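Long-range contacts in ethylbenzene dehydrogenase beta-subunit (Aromatoleum aromaticum, PDB 2IVF), which is an iron-sulfur subunit of a multi-subunit dehydrogenase, holding three four-iron clusters and one three-iron cluster beside an alpha subunit and a haem: residues 21-26 and 268-273; 32-37 and 54-59; 46-51 and 200-205; 141-146 and 292-297. All coordinates share one frame; numbering follows the deposited sequence.

Interaction 1: 21-26 and 268-273; sequences TVIDLN and PNIYYV
V273 lies against V22, D24 and N26 at the end of a parallel strand pair, 21-24 beside 270-273, whose short axes approach to 4.6 Å at 23°. Alternating bonds establish the parallel pairing: Y271 N donates to T21 O, I23 N to Y271 O at 2.8 Å, V273 N to I23 O, and L25 N to V273 O. In the four-stranded mixed sheet these are the central strands, between 235-239 and 258-259. I23 and Y272 share one face, their side chains running alongside in the same direction. I23 CD1 reaches Y272 CE2 at 3.7 Å, obliquely to the ring, and also touches I270 CG2 at 3.8 Å; L25 CD2 meets the same ring at its edge. The ring's hydroxyl is held by A148 O. On the other face V22 CG1 rests 4.1 Å from V273 CG2. V273 CG1, anti to its backbone N (chi1 -174°), comes to 3.7 Å from N26 ND2. D24 OD2 bonds to Y273 OH of the alpha subunit, while D24 OD1 closes an Asx turn by accepting from N26 N at 2.9 Å and takes N26 ND2 on its syn lone pair, with V273 CB 3.5 Å from that same OD1.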
loop_
_atom_site.group_PDB
_atom_site.type_symbol
_atom_site.label_atom_id
_atom_site.label_comp_id
_atom_site.label_asym_id
_atom_site.label_seq_id
_atom_site.Cartn_x
_atom_site.Cartn_y
_atom_site.Cartn_z
ATOM N N THR B 21 0.696 -20.605 15.482
ATOM C CA THR B 21 0.418 -19.979 14.233
ATOM C C THR B 21 1.355 -20.586 13.198
ATOM O O THR B 21 2.524 -20.882 13.470
ATOM C CB THR B 21 0.655 -18.450 14.293
ATOM O OG1 THR B 21 -0.349 -17.808 15.125
ATOM C CG2 THR B 21 0.587 -17.858 12.875
ATOM N N VAL B 22 0.831 -20.803 12.024
ATOM C CA VAL B 22 1.641 -21.153 10.870
ATOM C C VAL B 22 1.604 -19.949 9.922
ATOM O O VAL B 22 0.541 -19.361 9.674
ATOM C CB VAL B 22 1.103 -22.384 10.139
ATOM C CG1 VAL B 22 1.724 -22.527 8.735
ATOM C CG2 VAL B 22 1.344 -23.638 11.013
ATOM N N ILE B 23 2.758 -19.585 9.381
ATOM C CA ILE B 23 2.850 -18.453 8.431
ATOM C C ILE B 23 3.465 -18.964 7.156
ATOM O O ILE B 23 4.556 -19.513 7.182
ATOM C CB ILE B 23 3.756 -17.340 8.998
ATOM C CG1 ILE B 23 3.176 -16.881 10.354
ATOM C CG2 ILE B 23 4.012 -16.212 7.950
ATOM C CD1 ILE B 23 3.945 -15.753 11.085
ATOM N N ASP B 24 2.756 -18.830 6.044
ATOM C CA ASP B 24 3.200 -19.412 4.770
ATOM C C ASP B 24 3.952 -18.344 4.032
ATOM O O ASP B 24 3.355 -17.452 3.456
ATOM C CB ASP B 24 2.010 -19.895 3.929
ATOM C CG ASP B 24 2.450 -20.629 2.681
ATOM O OD1 ASP B 24 3.654 -20.483 2.281
ATOM O OD2 ASP B 24 1.603 -21.328 2.083
ATOM N N LEU B 25 5.273 -18.479 3.956
ATOM C CA LEU B 25 6.082 -17.427 3.361
ATOM C C LEU B 25 5.910 -17.357 1.877
ATOM O O LEU B 25 6.261 -16.337 1.282
ATOM C CB LEU B 25 7.544 -17.607 3.716
ATOM C CG LEU B 25 7.804 -17.555 5.227
ATOM C CD1 LEU B 25 9.222 -17.833 5.557
ATOM C CD2 LEU B 25 7.392 -16.153 5.801
ATOM N N ASN B 26 5.401 -18.421 1.261
ATOM C CA ASN B 26 5.064 -18.326 -0.163
ATOM C C ASN B 26 3.963 -17.350 -0.474
ATOM O O ASN B 26 3.881 -16.823 -1.599
ATOM C CB ASN B 26 4.702 -19.709 -0.679
ATOM C CG ASN B 26 5.836 -20.602 -0.605
ATOM O OD1 ASN B 26 6.791 -20.455 -1.405
ATOM N ND2 ASN B 26 5.846 -21.490 0.409
ATOM N N PRO B 268 10.082 -22.567 19.902
ATOM C CA PRO B 268 9.109 -21.604 19.454
ATOM C C PRO B 268 7.879 -22.258 18.853
ATOM O O PRO B 268 7.982 -23.356 18.308
ATOM C CB PRO B 268 9.846 -20.865 18.346
ATOM C CG PRO B 268 10.805 -21.876 17.878
ATOM C CD PRO B 268 11.273 -22.543 19.055
ATOM N N ASN B 269 6.744 -21.563 18.934
ATOM C CA ASN B 269 5.489 -22.103 18.473
ATOM C C ASN B 269 4.809 -21.245 17.428
ATOM O O ASN B 269 3.599 -21.206 17.309
ATOM C CB ASN B 269 4.593 -22.399 19.663
ATOM C CG ASN B 269 5.146 -23.473 20.519
ATOM O OD1 ASN B 269 5.449 -23.274 21.723
ATOM N ND2 ASN B 269 5.314 -24.638 19.935
ATOM N N ILE B 270 5.625 -20.570 16.639
ATOM C CA ILE B 270 5.226 -20.160 15.314
ATOM C C ILE B 270 6.026 -20.976 14.288
ATOM O O ILE B 270 7.215 -21.227 14.484
ATOM C CB ILE B 270 5.461 -18.682 15.128
ATOM C CG1 ILE B 270 4.553 -17.922 16.139
ATOM C CG2 ILE B 270 5.139 -18.269 13.665
ATOM C CD1 ILE B 270 4.798 -16.390 16.123
ATOM N N TYR B 271 5.360 -21.381 13.202
ATOM C CA TYR B 271 5.971 -22.256 12.215
ATOM C C TYR B 271 5.759 -21.675 10.841
ATOM O O TYR B 271 4.684 -21.191 10.522
ATOM C CB TYR B 271 5.427 -23.671 12.324
ATOM C CG TYR B 271 5.586 -24.249 13.704
ATOM C CD1 TYR B 271 4.681 -23.943 14.722
ATOM C CD2 TYR B 271 6.640 -25.115 14.001
ATOM C CE1 TYR B 271 4.854 -24.469 16.010
ATOM C CE2 TYR B 271 6.819 -25.620 15.260
ATOM C CZ TYR B 271 5.924 -25.319 16.253
ATOM O OH TYR B 271 6.173 -25.890 17.461
ATOM N N TYR B 272 6.793 -21.770 10.034
ATOM C CA TYR B 272 6.853 -21.091 8.761
ATOM C C TYR B 272 6.980 -22.100 7.625
ATOM O O TYR B 272 7.758 -23.039 7.709
ATOM C CB TYR B 272 8.074 -20.183 8.722
ATOM C CG TYR B 272 7.964 -19.014 9.646
ATOM C CD1 TYR B 272 8.361 -19.129 10.984
ATOM C CD2 TYR B 272 7.531 -17.777 9.188
ATOM C CE1 TYR B 272 8.277 -18.048 11.826
ATOM C CE2 TYR B 272 7.404 -16.706 10.026
ATOM C CZ TYR B 272 7.781 -16.838 11.338
ATOM O OH TYR B 272 7.704 -15.764 12.180
ATOM N N VAL B 273 6.134 -21.950 6.614
ATOM C CA VAL B 273 6.305 -22.672 5.329
ATOM C C VAL B 273 7.341 -21.875 4.540
ATOM O O VAL B 273 7.122 -20.689 4.198
ATOM C CB VAL B 273 5.007 -22.800 4.516
ATOM C CG1 VAL B 273 5.243 -23.683 3.291
ATOM C CG2 VAL B 273 3.859 -23.381 5.400
#

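Interaction 2: 32-37 and 54-59. With SF4 (iron/sulfur cluster), chain T; SF4 (iron/sulfur cluster), chain U.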
loop_
_atom_site.group_PDB
_atom_site.type_symbol
_atom_site.label_atom_id
_atom_site.label_comp_id
_atom_site.label_asym_id
_atom_site.label_seq_id
_atom_site.Cartn_x
_atom_site.Cartn_y
_atom_site.Cartn_z
ATOM N N GLN B 32 2.008 -5.616 5.402
ATOM C CA GLN B 32 1.966 -5.024 6.763
ATOM C C GLN B 32 0.533 -4.895 7.363
ATOM O O GLN B 32 0.350 -4.230 8.370
ATOM C CB GLN B 32 2.608 -3.608 6.776
ATOM C CG GLN B 32 4.052 -3.463 6.219
ATOM C CD GLN B 32 5.095 -4.046 7.172
ATOM O OE1 GLN B 32 4.848 -4.094 8.368
ATOM N NE2 GLN B 32 6.244 -4.505 6.656
ATOM N N THR B 33 -0.488 -5.508 6.763
ATOM C CA THR B 33 -1.817 -5.454 7.352
ATOM C C THR B 33 -1.811 -6.061 8.743
ATOM O O THR B 33 -2.429 -5.517 9.667
ATOM C CB THR B 33 -2.894 -6.097 6.470
ATOM O OG1 THR B 33 -2.788 -5.569 5.168
ATOM C CG2 THR B 33 -4.292 -5.804 7.010
ATOM N N CYS B 34 -1.098 -7.174 8.901
ATOM C CA CYS B 34 -0.942 -7.785 10.191
ATOM C C CYS B 34 -0.302 -6.832 11.239
ATOM O O CYS B 34 -0.743 -6.801 12.403
ATOM C CB CYS B 34 -0.171 -9.104 10.070
ATOM S SG CYS B 34 1.412 -8.859 9.188
ATOM N N THR B 35 0.652 -6.014 10.793
ATOM C CA THR B 35 1.318 -5.013 11.626
ATOM C C THR B 35 0.316 -4.013 12.166
ATOM O O THR B 35 0.232 -3.770 13.419
ATOM C CB THR B 35 2.420 -4.342 10.816
ATOM O OG1 THR B 35 3.261 -5.383 10.298
ATOM C CG2 THR B 35 3.223 -3.313 11.690
ATOM N N VAL B 36 -0.467 -3.476 11.262
ATOM C CA VAL B 36 -1.478 -2.472 11.646
ATOM C C VAL B 36 -2.647 -3.084 12.409
ATOM O O VAL B 36 -3.242 -2.402 13.245
ATOM C CB VAL B 36 -1.971 -1.592 10.465
ATOM C CG1 VAL B 36 -0.770 -0.968 9.661
ATOM C CG2 VAL B 36 -2.970 -2.321 9.564
ATOM N N ALA B 37 -2.976 -4.353 12.127
ATOM C CA ALA B 37 -4.063 -5.057 12.815
ATOM C C ALA B 37 -3.727 -5.089 14.296
ATOM O O ALA B 37 -4.514 -4.700 15.135
ATOM C CB ALA B 37 -4.231 -6.530 12.244
ATOM N N ASN B 54 3.455 -7.572 16.208
ATOM C CA ASN B 54 3.489 -8.221 14.935
ATOM C C ASN B 54 4.345 -7.346 14.067
ATOM O O ASN B 54 4.081 -6.137 13.917
ATOM C CB ASN B 54 2.113 -8.357 14.281
ATOM C CG ASN B 54 2.216 -9.007 12.925
ATOM O OD1 ASN B 54 1.914 -10.175 12.781
ATOM N ND2 ASN B 54 2.710 -8.253 11.917
ATOM N N ASN B 55 5.420 -7.938 13.565
ATOM C CA ASN B 55 6.332 -7.198 12.724
ATOM C C ASN B 55 6.574 -7.921 11.411
ATOM O O ASN B 55 6.562 -9.150 11.353
ATOM C CB ASN B 55 7.658 -6.915 13.438
ATOM C CG ASN B 55 8.248 -8.115 14.060
ATOM O OD1 ASN B 55 7.951 -8.428 15.239
ATOM N ND2 ASN B 55 9.116 -8.770 13.348
ATOM N N VAL B 56 6.796 -7.152 10.366
ATOM C CA VAL B 56 7.075 -7.744 9.048
ATOM C C VAL B 56 8.210 -7.032 8.388
ATOM O O VAL B 56 8.181 -5.821 8.245
ATOM C CB VAL B 56 5.868 -7.720 8.096
ATOM C CG1 VAL B 56 6.207 -8.512 6.876
ATOM C CG2 VAL B 56 4.589 -8.249 8.740
ATOM N N THR B 57 9.267 -7.768 8.048
ATOM C CA THR B 57 10.389 -7.142 7.377
ATOM C C THR B 57 10.830 -7.984 6.210
ATOM O O THR B 57 10.430 -9.122 6.054
ATOM C CB THR B 57 11.586 -6.947 8.344
ATOM O OG1 THR B 57 11.947 -8.211 8.909
ATOM C CG2 THR B 57 11.223 -5.930 9.491
ATOM N N THR B 58 11.701 -7.413 5.416
ATOM C CA THR B 58 12.174 -8.083 4.206
ATOM C C THR B 58 13.374 -8.947 4.616
ATOM O O THR B 58 14.175 -8.558 5.482
ATOM C CB THR B 58 12.505 -7.063 3.092
ATOM O OG1 THR B 58 11.303 -6.327 2.753
ATOM C CG2 THR B 58 13.103 -7.740 1.804
ATOM N N TYR B 59 13.436 -10.142 4.079
ATOM C CA TYR B 59 14.568 -11.038 4.319
ATOM C C TYR B 59 15.222 -11.425 2.989
ATOM O O TYR B 59 14.475 -11.671 2.000
ATOM C CB TYR B 59 14.139 -12.284 5.124
ATOM C CG TYR B 59 15.365 -12.994 5.630
ATOM C CD1 TYR B 59 15.883 -12.707 6.886
ATOM C CD2 TYR B 59 16.092 -13.823 4.796
ATOM C CE1 TYR B 59 17.062 -13.287 7.324
ATOM C CE2 TYR B 59 17.245 -14.442 5.240
ATOM C CZ TYR B 59 17.742 -14.126 6.505
ATOM O OH TYR B 59 18.893 -14.700 6.957
HETATM FE FE1 SF4 T . 2.234 -11.084 4.999
HETATM FE FE2 SF4 T . 1.183 -9.795 7.178
HETATM FE FE3 SF4 T . -0.317 -11.416 5.644
HETATM FE FE4 SF4 T . 0.392 -9.023 4.608
HETATM S S1 SF4 T . -0.920 -9.350 6.411
HETATM S S2 SF4 T . 0.442 -11.059 3.558
HETATM S S3 SF4 T . 2.477 -8.862 5.528
HETATM S S4 SF4 T . 1.508 -12.033 6.929
HETATM FE FE1 SF4 U . 0.128 -10.938 19.142
HETATM FE FE2 SF4 U . -0.543 -8.587 18.179
HETATM FE FE3 SF4 U . -0.853 -10.783 16.660
HETATM FE FE4 SF4 U . -2.543 -10.397 18.718
HETATM S S1 SF4 U . -2.371 -9.094 16.838
HETATM S S2 SF4 U . -1.437 -12.334 18.261
HETATM S S3 SF4 U . -1.146 -9.360 20.267
HETATM S S4 SF4 U . 1.154 -9.854 17.432
HETATM O O HOH W 1 2.364 -4.375 15.115
#
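N54 points its side chain at helix 33-37, and its ND2 lies 3.1 Å from C34 SG, the thiolate that binds FE2 of one four-iron cluster at 2.2 Å. C34 belongs, with C28 and C31, to a ferredoxin-type CxxCxxC loop that leads into helix 33-42. N54 CG lies anti to the backbone N (chi1 178°); beyond it ND2 makes a weak bond to T35 OG1, and OD1 is held by R235. N54 N lies 3.5 Å from S4 of a second cluster, and a water donates to both N54 O and T35 O. Two residues on, V56 turns CG2 to C34 SG at 3.3 Å and to T35 OG1, with S3 of the first cluster 3.9 Å from that methyl. V56 O receives Q32 NE2 at 2.8 Å in a nearly straight bond (173°), the donor above the carbonyl plane. Q32 OE1 accepts from T35 OG1 and bonds to Y128. Beside the cysteine sulfur, an amide nitrogen and a methyl imply mixed polar and apolar surroundings, which may influence the cluster's potential.

Interaction 3: 46-51 and 200-205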
loop_
_atom_site.group_PDB
_atom_site.type_symbol
_atom_site.label_atom_id
_atom_site.label_comp_id
_atom_site.label_asym_id
_atom_site.label_seq_id
_atom_site.Cartn_x
_atom_site.Cartn_y
_atom_site.Cartn_z
ATOM N N PRO B 46 0.439 5.349 25.064
ATOM C CA PRO B 46 1.742 5.979 25.367
ATOM C C PRO B 46 2.754 4.959 25.890
ATOM O O PRO B 46 2.435 4.151 26.766
ATOM C CB PRO B 46 1.396 7.022 26.441
ATOM C CG PRO B 46 -0.047 7.316 26.240
ATOM C CD PRO B 46 -0.683 6.094 25.665
ATOM N N GLY B 47 3.943 4.973 25.323
ATOM C CA GLY B 47 4.968 4.033 25.695
ATOM C C GLY B 47 4.975 2.723 24.918
ATOM O O GLY B 47 5.871 1.939 25.116
ATOM N N THR B 48 4.000 2.492 24.022
ATOM C CA THR B 48 3.940 1.260 23.178
ATOM C C THR B 48 4.112 1.560 21.674
ATOM O O THR B 48 4.126 0.656 20.846
ATOM C CB THR B 48 2.594 0.559 23.342
ATOM O OG1 THR B 48 1.555 1.385 22.776
ATOM C CG2 THR B 48 2.284 0.239 24.870
ATOM N N GLU B 49 4.238 2.840 21.338
ATOM C CA GLU B 49 4.165 3.274 19.948
ATOM C C GLU B 49 5.251 2.688 19.082
ATOM O O GLU B 49 5.025 2.425 17.913
ATOM C CB GLU B 49 4.246 4.807 19.881
ATOM C CG GLU B 49 3.131 5.516 20.589
ATOM C CD GLU B 49 3.540 6.124 21.913
ATOM O OE1 GLU B 49 4.401 5.540 22.624
ATOM O OE2 GLU B 49 2.983 7.197 22.224
ATOM N N HIS B 50 6.434 2.486 19.650
ATOM C CA HIS B 50 7.511 1.811 18.959
ATOM C C HIS B 50 7.328 0.299 18.814
ATOM O O HIS B 50 8.088 -0.314 18.111
ATOM C CB HIS B 50 8.824 2.019 19.691
ATOM C CG HIS B 50 8.859 1.433 21.076
ATOM N ND1 HIS B 50 8.173 1.987 22.132
ATOM C CD2 HIS B 50 9.450 0.308 21.558
ATOM C CE1 HIS B 50 8.383 1.257 23.221
ATOM N NE2 HIS B 50 9.174 0.247 22.906
ATOM N N MET B 51 6.398 -0.296 19.561
ATOM C CA MET B 51 6.296 -1.735 19.598
ATOM C C MET B 51 5.519 -2.235 18.417
ATOM O O MET B 51 4.367 -1.814 18.193
ATOM C CB MET B 51 5.578 -2.174 20.851
ATOM C CG MET B 51 6.175 -1.668 22.145
ATOM S SD MET B 51 5.165 -2.237 23.536
ATOM C CE MET B 51 6.061 -1.555 24.950
ATOM N N TYR B 200 9.320 -5.955 24.717
ATOM C CA TYR B 200 9.589 -4.559 24.428
ATOM C C TYR B 200 9.335 -3.687 25.658
ATOM O O TYR B 200 8.270 -3.737 26.252
ATOM C CB TYR B 200 8.682 -4.038 23.295
ATOM C CG TYR B 200 8.717 -4.887 22.056
ATOM C CD1 TYR B 200 9.635 -4.628 21.056
ATOM C CD2 TYR B 200 7.907 -6.007 21.939
ATOM C CE1 TYR B 200 9.726 -5.471 19.931
ATOM C CE2 TYR B 200 7.987 -6.844 20.826
ATOM C CZ TYR B 200 8.879 -6.573 19.825
ATOM O OH TYR B 200 8.963 -7.391 18.714
ATOM N N PHE B 201 10.297 -2.851 25.993
ATOM C CA PHE B 201 10.155 -1.968 27.115
ATOM C C PHE B 201 9.170 -0.862 26.793
ATOM O O PHE B 201 9.208 -0.292 25.710
ATOM C CB PHE B 201 11.489 -1.352 27.479
ATOM C CG PHE B 201 11.475 -0.587 28.758
ATOM C CD1 PHE B 201 10.988 -1.158 29.936
ATOM C CD2 PHE B 201 11.989 0.689 28.805
ATOM C CE1 PHE B 201 10.988 -0.445 31.098
ATOM C CE2 PHE B 201 12.026 1.391 29.972
ATOM C CZ PHE B 201 11.519 0.826 31.134
ATOM N N ASN B 202 8.305 -0.576 27.762
ATOM C CA ASN B 202 7.383 0.574 27.722
ATOM C C ASN B 202 7.962 1.593 28.711
ATOM O O ASN B 202 7.898 1.413 29.922
ATOM C CB ASN B 202 5.984 0.122 28.108
ATOM C CG ASN B 202 4.982 1.242 28.155
ATOM O OD1 ASN B 202 5.322 2.379 28.450
ATOM N ND2 ASN B 202 3.723 0.922 27.858
ATOM N N PRO B 203 8.599 2.636 28.190
ATOM C CA PRO B 203 9.255 3.619 29.026
ATOM C C PRO B 203 8.316 4.531 29.769
ATOM O O PRO B 203 8.769 5.276 30.611
ATOM C CB PRO B 203 10.106 4.412 28.036
ATOM C CG PRO B 203 9.475 4.250 26.766
ATOM C CD PRO B 203 8.750 2.939 26.765
ATOM N N VAL B 204 7.025 4.504 29.432
ATOM C CA VAL B 204 6.007 5.237 30.169
ATOM C C VAL B 204 5.565 4.476 31.428
ATOM O O VAL B 204 5.646 4.999 32.549
ATOM C CB VAL B 204 4.841 5.573 29.228
ATOM C CG1 VAL B 204 3.755 6.318 29.939
ATOM C CG2 VAL B 204 5.396 6.464 28.063
ATOM N N SER B 205 5.102 3.248 31.261
ATOM C CA SER B 205 4.798 2.399 32.416
ATOM C C SER B 205 6.056 1.908 33.123
ATOM O O SER B 205 5.997 1.542 34.286
ATOM C CB SER B 205 3.980 1.189 31.974
ATOM O OG SER B 205 4.674 0.440 30.977
#
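M51 CG packs 3.6 Å from Y200 CB as the two side chains pass one another, running opposite ways. With its chain extended beyond CG (chi2 178°, chi3 179°), M51 brings CE to the 200-202 backbone, 3.4 Å from Y200 O and also near F201 O and N202 CB. The imidazole of H50 meets the same strand edge-on, F201 O lying in its plane; NE2 to F201 O is 2.9 Å, but the N-H...O angle of 122° makes the bond weak. M51 CG lies over one face of this imidazole, toward the rim. G47 completes the first shell, its CA 3.2 Å from N202 OD1 and 3.4 Å from V204 CG2. The loop 46-51, between helix 33-42 and strand 55-59, is thus laid on the two-stranded antiparallel hairpin of 199-202 and 207-210. A type I turn from T48 to M51 shapes the loop, and E49 OE1 accepts from G47 N. Across from it, N202 OD1 accepts from V204 N (2.9 Å), an Asx turn, and also from S205 N (3.0 Å), completing an Asx motif, while E209 holds N202 ND2. Farther out, F201 makes a cation-pi contact with R188.

Interaction 4: 141-146 and 292-297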
loop_
_atom_site.group_PDB
_atom_site.type_symbol
_atom_site.label_atom_id
_atom_site.label_comp_id
_atom_site.label_asym_id
_atom_site.label_seq_id
_atom_site.Cartn_x
_atom_site.Cartn_y
_atom_site.Cartn_z
ATOM N N ASN B 141 20.145 -12.633 -10.148
ATOM C CA ASN B 141 19.584 -13.520 -9.154
ATOM C C ASN B 141 19.405 -12.894 -7.784
ATOM O O ASN B 141 19.764 -13.497 -6.772
ATOM C CB ASN B 141 20.447 -14.780 -8.993
ATOM C CG ASN B 141 20.407 -15.662 -10.205
ATOM O OD1 ASN B 141 19.331 -16.031 -10.634
ATOM N ND2 ASN B 141 21.586 -15.941 -10.813
ATOM N N PRO B 142 18.761 -11.720 -7.717
ATOM C CA PRO B 142 18.455 -11.177 -6.409
ATOM C C PRO B 142 17.392 -12.099 -5.757
ATOM O O PRO B 142 16.678 -12.804 -6.446
ATOM C CB PRO B 142 17.880 -9.788 -6.737
ATOM C CG PRO B 142 17.213 -9.986 -8.063
ATOM C CD PRO B 142 18.165 -10.910 -8.802
ATOM N N PHE B 143 17.339 -12.151 -4.439
ATOM C CA PHE B 143 16.227 -12.838 -3.800
ATOM C C PHE B 143 15.820 -12.140 -2.517
ATOM O O PHE B 143 16.625 -11.472 -1.864
ATOM C CB PHE B 143 16.590 -14.267 -3.542
ATOM C CG PHE B 143 17.671 -14.420 -2.561
ATOM C CD1 PHE B 143 18.997 -14.396 -2.960
ATOM C CD2 PHE B 143 17.376 -14.553 -1.229
ATOM C CE1 PHE B 143 20.012 -14.553 -2.047
ATOM C CE2 PHE B 143 18.435 -14.712 -0.296
ATOM C CZ PHE B 143 19.716 -14.678 -0.716
ATOM N N PHE B 144 14.538 -12.266 -2.196
ATOM C CA PHE B 144 13.996 -11.732 -0.973
ATOM C C PHE B 144 12.594 -12.322 -0.861
ATOM O O PHE B 144 12.018 -12.791 -1.847
ATOM C CB PHE B 144 13.887 -10.205 -1.023
ATOM C CG PHE B 144 12.850 -9.720 -1.994
ATOM C CD1 PHE B 144 11.558 -9.509 -1.594
ATOM C CD2 PHE B 144 13.185 -9.452 -3.343
ATOM C CE1 PHE B 144 10.574 -9.103 -2.519
ATOM C CE2 PHE B 144 12.223 -9.036 -4.228
ATOM C CZ PHE B 144 10.901 -8.865 -3.807
ATOM N N PHE B 145 12.084 -12.285 0.358
ATOM C CA PHE B 145 10.719 -12.643 0.701
ATOM C C PHE B 145 10.412 -11.843 1.961
ATOM O O PHE B 145 11.322 -11.209 2.511
ATOM C CB PHE B 145 10.568 -14.156 0.929
ATOM C CG PHE B 145 11.472 -14.726 1.946
ATOM C CD1 PHE B 145 12.720 -15.215 1.583
ATOM C CD2 PHE B 145 11.106 -14.793 3.289
ATOM C CE1 PHE B 145 13.568 -15.770 2.498
ATOM C CE2 PHE B 145 11.965 -15.322 4.223
ATOM C CZ PHE B 145 13.208 -15.840 3.821
ATOM N N TYR B 146 9.156 -11.877 2.422
ATOM C CA TYR B 146 8.736 -11.101 3.562
ATOM C C TYR B 146 8.554 -11.996 4.757
ATOM O O TYR B 146 8.060 -13.140 4.629
ATOM C CB TYR B 146 7.477 -10.331 3.226
ATOM C CG TYR B 146 7.668 -9.412 2.045
ATOM C CD1 TYR B 146 8.444 -8.266 2.174
ATOM C CD2 TYR B 146 7.058 -9.666 0.819
ATOM C CE1 TYR B 146 8.650 -7.419 1.097
ATOM C CE2 TYR B 146 7.223 -8.776 -0.290
ATOM C CZ TYR B 146 8.016 -7.657 -0.116
ATOM O OH TYR B 146 8.189 -6.795 -1.173
ATOM N N ARG B 292 16.504 -19.600 -7.043
ATOM C CA ARG B 292 17.656 -18.754 -6.737
ATOM C C ARG B 292 17.907 -18.594 -5.227
ATOM O O ARG B 292 18.963 -18.090 -4.826
ATOM C CB ARG B 292 17.451 -17.389 -7.317
ATOM C CG ARG B 292 16.260 -16.750 -6.604
ATOM C CD ARG B 292 15.737 -15.664 -7.234
ATOM N NE ARG B 292 15.311 -15.851 -8.591
ATOM C CZ ARG B 292 15.392 -14.870 -9.475
ATOM N NH1 ARG B 292 15.834 -13.678 -9.098
ATOM N NH2 ARG B 292 14.986 -15.055 -10.710
ATOM N N ILE B 293 16.957 -18.972 -4.380
ATOM C CA ILE B 293 17.146 -18.731 -2.937
ATOM C C ILE B 293 18.138 -19.785 -2.450
ATOM O O ILE B 293 17.914 -20.995 -2.622
ATOM C CB ILE B 293 15.873 -18.837 -2.086
ATOM C CG1 ILE B 293 14.785 -17.885 -2.591
ATOM C CG2 ILE B 293 16.242 -18.586 -0.595
ATOM C CD1 ILE B 293 13.499 -18.050 -1.897
ATOM N N PRO B 294 19.262 -19.333 -1.895
ATOM C CA PRO B 294 20.238 -20.287 -1.441
ATOM C C PRO B 294 19.722 -21.109 -0.284
ATOM O O PRO B 294 19.138 -20.588 0.685
ATOM C CB PRO B 294 21.423 -19.417 -1.032
ATOM C CG PRO B 294 21.187 -18.103 -1.748
ATOM C CD PRO B 294 19.724 -17.944 -1.709
ATOM N N LEU B 295 19.894 -22.405 -0.390
ATOM C CA LEU B 295 19.320 -23.275 0.628
ATOM C C LEU B 295 19.928 -22.959 2.011
ATOM O O LEU B 295 19.231 -23.001 3.026
ATOM C CB LEU B 295 19.552 -24.733 0.251
ATOM C CG LEU B 295 19.157 -25.852 1.213
ATOM C CD1 LEU B 295 17.665 -25.782 1.583
ATOM C CD2 LEU B 295 19.594 -27.237 0.629
ATOM N N ASP B 296 21.224 -22.660 2.065
ATOM C CA ASP B 296 21.852 -22.472 3.358
ATOM C C ASP B 296 21.313 -21.250 4.073
ATOM O O ASP B 296 21.261 -21.235 5.289
ATOM C CB ASP B 296 23.397 -22.483 3.284
ATOM C CG ASP B 296 23.967 -21.407 2.367
ATOM O OD1 ASP B 296 23.240 -20.847 1.544
ATOM O OD2 ASP B 296 25.189 -21.141 2.446
ATOM N N VAL B 297 20.842 -20.262 3.317
ATOM C CA VAL B 297 20.167 -19.109 3.880
ATOM C C VAL B 297 18.865 -19.504 4.553
ATOM O O VAL B 297 18.644 -19.169 5.709
ATOM C CB VAL B 297 19.918 -18.012 2.779
ATOM C CG1 VAL B 297 19.040 -16.868 3.304
ATOM C CG2 VAL B 297 21.278 -17.457 2.321
HETATM O O HOH W 2 21.082 -16.418 -5.762
#
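The first torsion of F143 (66°) places CG between the backbone N and the carbonyl carbon, and the ring beyond meets P294 tip to tip. R292 has the same first torsion (65°); a bend at chi3 sets NE, and the guanidinium beyond it meets P142 O. P294 CD stands over one face of the F143 ring, 3.5 Å from the centroid and 19° off the normal, a CH-pi contact displaced toward the CE1-CZ side, with CZ at 3.4 Å. V297 CG1 approaches CE2 of the same ring at 4.2 Å, and I293 CG1 touches F143 CB. R292 NH1 donates to P142 O at 2.9 Å, with that oxygen in the guanidinium plane and the donor in the carbonyl plane. N141 OD1 lies over the centre of one guanidinium face, the amide turned almost perpendicular to it, and is itself bonded to F281 N. R292 NE and NH2 are held by A278 O and R279 O, so three carbonyl oxygens fix the group. The contact thus joins the start of strand 141-149, flanked in its sheet by 136-138 and 55-59, to the N-terminal end of helix 295-302, where P294 is the N-cap residue.

Overall arrangement
Interaction 2 lies nearest the centre of the chain and the clusters: C34 binds one four-iron cluster, and N54 lines the pocket of another. Interaction 1 is centred about 14 Å from it, with the I23 side chain about 5 Å from a four-iron cluster. Interaction 4 touches both: strands 55-59 and 141-149 are sheet neighbours, with Y59 N 2.8 Å from F145 O, and L25 CD2 of interaction 1 is 3.3 Å from Y146 O. Interaction 3, centred about 18 Å from interaction 2, extends toward the three-iron cluster, which lies about 5 Å from the F201 side chain. Interactions 3 and 4 are about 34 Å apart between centres, on opposite sides of the chain's centre.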